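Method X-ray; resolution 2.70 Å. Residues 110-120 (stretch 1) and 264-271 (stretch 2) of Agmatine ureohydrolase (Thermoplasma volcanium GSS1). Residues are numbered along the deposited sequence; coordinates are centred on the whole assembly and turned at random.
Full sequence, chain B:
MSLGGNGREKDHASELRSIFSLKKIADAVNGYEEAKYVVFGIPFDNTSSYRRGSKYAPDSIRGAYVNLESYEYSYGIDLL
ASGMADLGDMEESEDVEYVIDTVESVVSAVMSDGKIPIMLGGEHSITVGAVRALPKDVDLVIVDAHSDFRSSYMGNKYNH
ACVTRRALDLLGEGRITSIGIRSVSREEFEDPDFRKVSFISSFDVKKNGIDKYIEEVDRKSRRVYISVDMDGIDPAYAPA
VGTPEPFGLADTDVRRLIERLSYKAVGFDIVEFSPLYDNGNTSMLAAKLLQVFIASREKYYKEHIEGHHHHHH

Stretch 1 110-120: VMSDGKIPIML
Stretch 2 264-271: KAVGFDIV

Three backbone hydrogen bonds join the two stretches. M119 N donates to F268 O at 2.8 Å, with an N-H...O angle of 163°. F268 N donates to P117 O at 3.0 Å and 158°. I270 N donates to M119 O at 3.2 Å and 159°. M119 thus bonds through both its N and its O, to the residues before and after D269, as a parallel ladder requires. P117 has no amide hydrogen and contributes its carbonyl.

Strand 116-120 and the strand of stretch 2 run parallel, with 6° between their directions and a closest axis approach of 4.6 Å. The register pairs P117 with G267, I118 with F268, M119 with D269 and L120 with I270. CA-CA distances are 5.1 Å for P117 and G267, 4.8 Å for I118 and F268, 4.5 Å for M119 and D269, and 5.4 Å for L120 and I270. Backbone phi/psi is extended: -116/103 at I118, -96/112 at M119, -147/149 at F268 and -151/160 at D269. Two CA-H...O contacts support the ladder: I118 CA to F268 O at 3.3 Å, and G267 CA to P117 O at 3.6 Å.

Before the strand of stretch 1, residues 110-112 are the last turn of a helix that begins earlier in the chain. K115 N bonds V110 O at 3.0 Å, and G114 N bonds M111 O at 2.7 Å. G114 has phi/psi 65/25, a positive phi that favours glycine. K115 at -95/167 leads into the strand. In stretch 2 the chain turns a corner at V266, phi/psi -93/-19. G267 follows at -163/161. An ideal CB on G267 would lie 3.5 Å from P117 CG, a tight approach.

I118, L120, F268 and I270 share one face of the sheet. I118 (chi1 m, chi2 t) places CG2 4.3 Å from CD2 of F268, obliquely to the ring. F268 has chi1 t and chi2 39°. Further along, L120 CD2 meets I270 CD1 at 4.2 Å; both residues are m, t. These are apolar contacts between buried side chains.

M119 and D269 occupy the other face. M119 is selenomethionine, with chi1 t, chi2 t and chi3 p. M119 CE lies 3.3 Å from D269 OD2, a close approach of a methyl to a carboxylate oxygen. D269 has chi1 p and chi2 33°; both carboxylate oxygens are hydrogen-bonded elsewhere in the structure.

Packing continues around the corner. P117 CD lies 3.4 Å from V266 O, and I116 CG2 lies 3.8 Å from the same oxygen. I116 is m, t. M111, also selenomethionine (m, t, m), reaches from the helix to set SE 4.1 Å from CG2 of V266, whose chi1 is m.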

# COMPACT_ATOMS: atom_id res chain seq x y z
N VAL B 110 27.26 -15.70 -25.08
CA VAL B 110 26.12 -15.39 -25.93
C VAL B 110 26.53 -14.55 -27.14
O VAL B 110 25.97 -14.70 -28.23
CB VAL B 110 25.01 -14.71 -25.09
CG1 VAL B 110 23.84 -14.23 -25.96
CG2 VAL B 110 24.52 -15.66 -24.04
N MSE B 111 27.51 -13.68 -26.97
CA MSE B 111 28.02 -12.91 -28.09
C MSE B 111 28.82 -13.78 -29.09
O MSE B 111 28.59 -13.70 -30.29
CB MSE B 111 28.78 -11.70 -27.58
CG MSE B 111 27.87 -10.71 -26.83
SE MSE B 111 28.61 -8.92 -26.38
CE MSE B 111 30.25 -9.44 -25.52
N SER B 112 29.72 -14.65 -28.59
CA SER B 112 30.38 -15.66 -29.46
C SER B 112 29.44 -16.36 -30.44
O SER B 112 29.83 -16.67 -31.56
CB SER B 112 31.04 -16.76 -28.62
OG SER B 112 31.78 -16.24 -27.56
N ASP B 113 28.22 -16.64 -30.01
CA ASP B 113 27.30 -17.41 -30.80
C ASP B 113 26.47 -16.51 -31.67
O ASP B 113 25.49 -16.96 -32.28
CB ASP B 113 26.39 -18.26 -29.90
CG ASP B 113 27.19 -19.16 -28.98
OD1 ASP B 113 28.41 -19.39 -29.26
OD2 ASP B 113 26.62 -19.63 -27.97
N GLY B 114 26.86 -15.24 -31.72
CA GLY B 114 26.18 -14.22 -32.52
C GLY B 114 24.77 -13.93 -32.06
O GLY B 114 23.92 -13.50 -32.83
N LYS B 115 24.52 -14.21 -30.79
CA LYS B 115 23.24 -13.98 -30.18
C LYS B 115 23.29 -12.63 -29.51
O LYS B 115 24.36 -12.06 -29.35
CB LYS B 115 22.96 -15.09 -29.17
CG LYS B 115 22.43 -16.34 -29.79
CD LYS B 115 22.85 -17.56 -29.04
CE LYS B 115 22.09 -18.77 -29.52
NZ LYS B 115 21.87 -18.78 -30.99
N ILE B 116 22.13 -12.11 -29.13
CA ILE B 116 22.05 -10.80 -28.44
C ILE B 116 21.51 -10.90 -27.01
O ILE B 116 20.32 -11.16 -26.80
CB ILE B 116 21.26 -9.80 -29.26
CG1 ILE B 116 22.09 -9.42 -30.47
CG2 ILE B 116 21.02 -8.55 -28.49
CD1 ILE B 116 21.32 -8.75 -31.51
N PRO B 117 22.40 -10.69 -26.03
CA PRO B 117 22.05 -10.81 -24.62
C PRO B 117 21.17 -9.64 -24.13
O PRO B 117 21.53 -8.49 -24.34
CB PRO B 117 23.42 -10.80 -23.91
CG PRO B 117 24.32 -10.11 -24.85
CD PRO B 117 23.85 -10.51 -26.22
N ILE B 118 20.04 -9.96 -23.50
CA ILE B 118 19.22 -8.94 -22.86
C ILE B 118 19.20 -9.23 -21.37
O ILE B 118 18.49 -10.13 -20.91
CB ILE B 118 17.79 -8.92 -23.40
CG1 ILE B 118 17.82 -8.68 -24.92
CG2 ILE B 118 16.96 -7.86 -22.68
CD1 ILE B 118 16.47 -8.76 -25.52
N MSE B 119 19.96 -8.46 -20.61
CA MSE B 119 20.10 -8.75 -19.22
C MSE B 119 19.16 -7.94 -18.34
O MSE B 119 19.26 -6.74 -18.23
CB MSE B 119 21.53 -8.58 -18.80
CG MSE B 119 21.75 -8.79 -17.36
SE MSE B 119 23.64 -8.62 -16.98
CE MSE B 119 23.97 -6.78 -17.61
N LEU B 120 18.21 -8.63 -17.74
CA LEU B 120 17.35 -8.04 -16.75
C LEU B 120 18.03 -8.19 -15.41
O LEU B 120 18.38 -9.32 -14.99
CB LEU B 120 15.99 -8.76 -16.70
CG LEU B 120 15.22 -8.80 -18.00
CD1 LEU B 120 13.80 -9.30 -17.73
CD2 LEU B 120 15.23 -7.38 -18.61
N LYS B 264 22.59 -1.31 -34.09
CA LYS B 264 24.03 -1.41 -33.87
C LYS B 264 24.34 -2.10 -32.56
O LYS B 264 25.51 -2.24 -32.20
CB LYS B 264 24.67 -0.02 -33.77
CG LYS B 264 24.55 0.80 -34.97
CD LYS B 264 25.28 2.11 -34.78
CE LYS B 264 25.74 2.60 -36.11
NZ LYS B 264 26.77 3.57 -35.81
N ALA B 265 23.29 -2.49 -31.82
CA ALA B 265 23.46 -2.92 -30.44
C ALA B 265 23.86 -4.37 -30.37
O ALA B 265 23.21 -5.21 -30.99
CB ALA B 265 22.20 -2.66 -29.64
N VAL B 266 24.93 -4.65 -29.64
CA VAL B 266 25.39 -6.03 -29.45
C VAL B 266 24.81 -6.65 -28.19
O VAL B 266 24.78 -7.86 -28.05
CB VAL B 266 26.93 -6.16 -29.41
CG1 VAL B 266 27.54 -5.73 -30.77
CG2 VAL B 266 27.52 -5.39 -28.22
N GLY B 267 24.33 -5.79 -27.30
CA GLY B 267 23.75 -6.23 -26.04
C GLY B 267 22.93 -5.14 -25.39
O GLY B 267 23.12 -3.97 -25.69
N PHE B 268 22.06 -5.53 -24.47
CA PHE B 268 21.15 -4.61 -23.83
C PHE B 268 20.86 -5.00 -22.38
O PHE B 268 20.85 -6.18 -22.04
CB PHE B 268 19.86 -4.60 -24.65
CG PHE B 268 18.85 -3.58 -24.20
CD1 PHE B 268 19.24 -2.33 -23.79
CD2 PHE B 268 17.48 -3.87 -24.24
CE1 PHE B 268 18.31 -1.37 -23.39
CE2 PHE B 268 16.52 -2.91 -23.84
CZ PHE B 268 16.94 -1.66 -23.42
N ASP B 269 20.61 -4.02 -21.52
CA ASP B 269 20.16 -4.31 -20.17
C ASP B 269 19.27 -3.25 -19.53
O ASP B 269 19.25 -2.10 -19.99
CB ASP B 269 21.31 -4.69 -19.25
CG ASP B 269 22.19 -3.52 -18.86
OD1 ASP B 269 21.71 -2.38 -18.72
OD2 ASP B 269 23.39 -3.76 -18.68
N ILE B 270 18.53 -3.66 -18.50
CA ILE B 270 17.60 -2.78 -17.77
C ILE B 270 17.78 -3.05 -16.29
O ILE B 270 17.76 -4.20 -15.88
CB ILE B 270 16.11 -3.02 -18.19
CG1 ILE B 270 15.96 -2.98 -19.72
CG2 ILE B 270 15.16 -2.00 -17.52
CD1 ILE B 270 14.66 -3.55 -20.27
N VAL B 271 17.99 -2.00 -15.49
CA VAL B 271 18.41 -2.18 -14.12
C VAL B 271 17.95 -1.08 -13.17
O VAL B 271 17.57 -0.00 -13.58
CB VAL B 271 19.96 -2.27 -14.01
CG1 VAL B 271 20.50 -3.42 -14.83
CG2 VAL B 271 20.63 -0.93 -14.41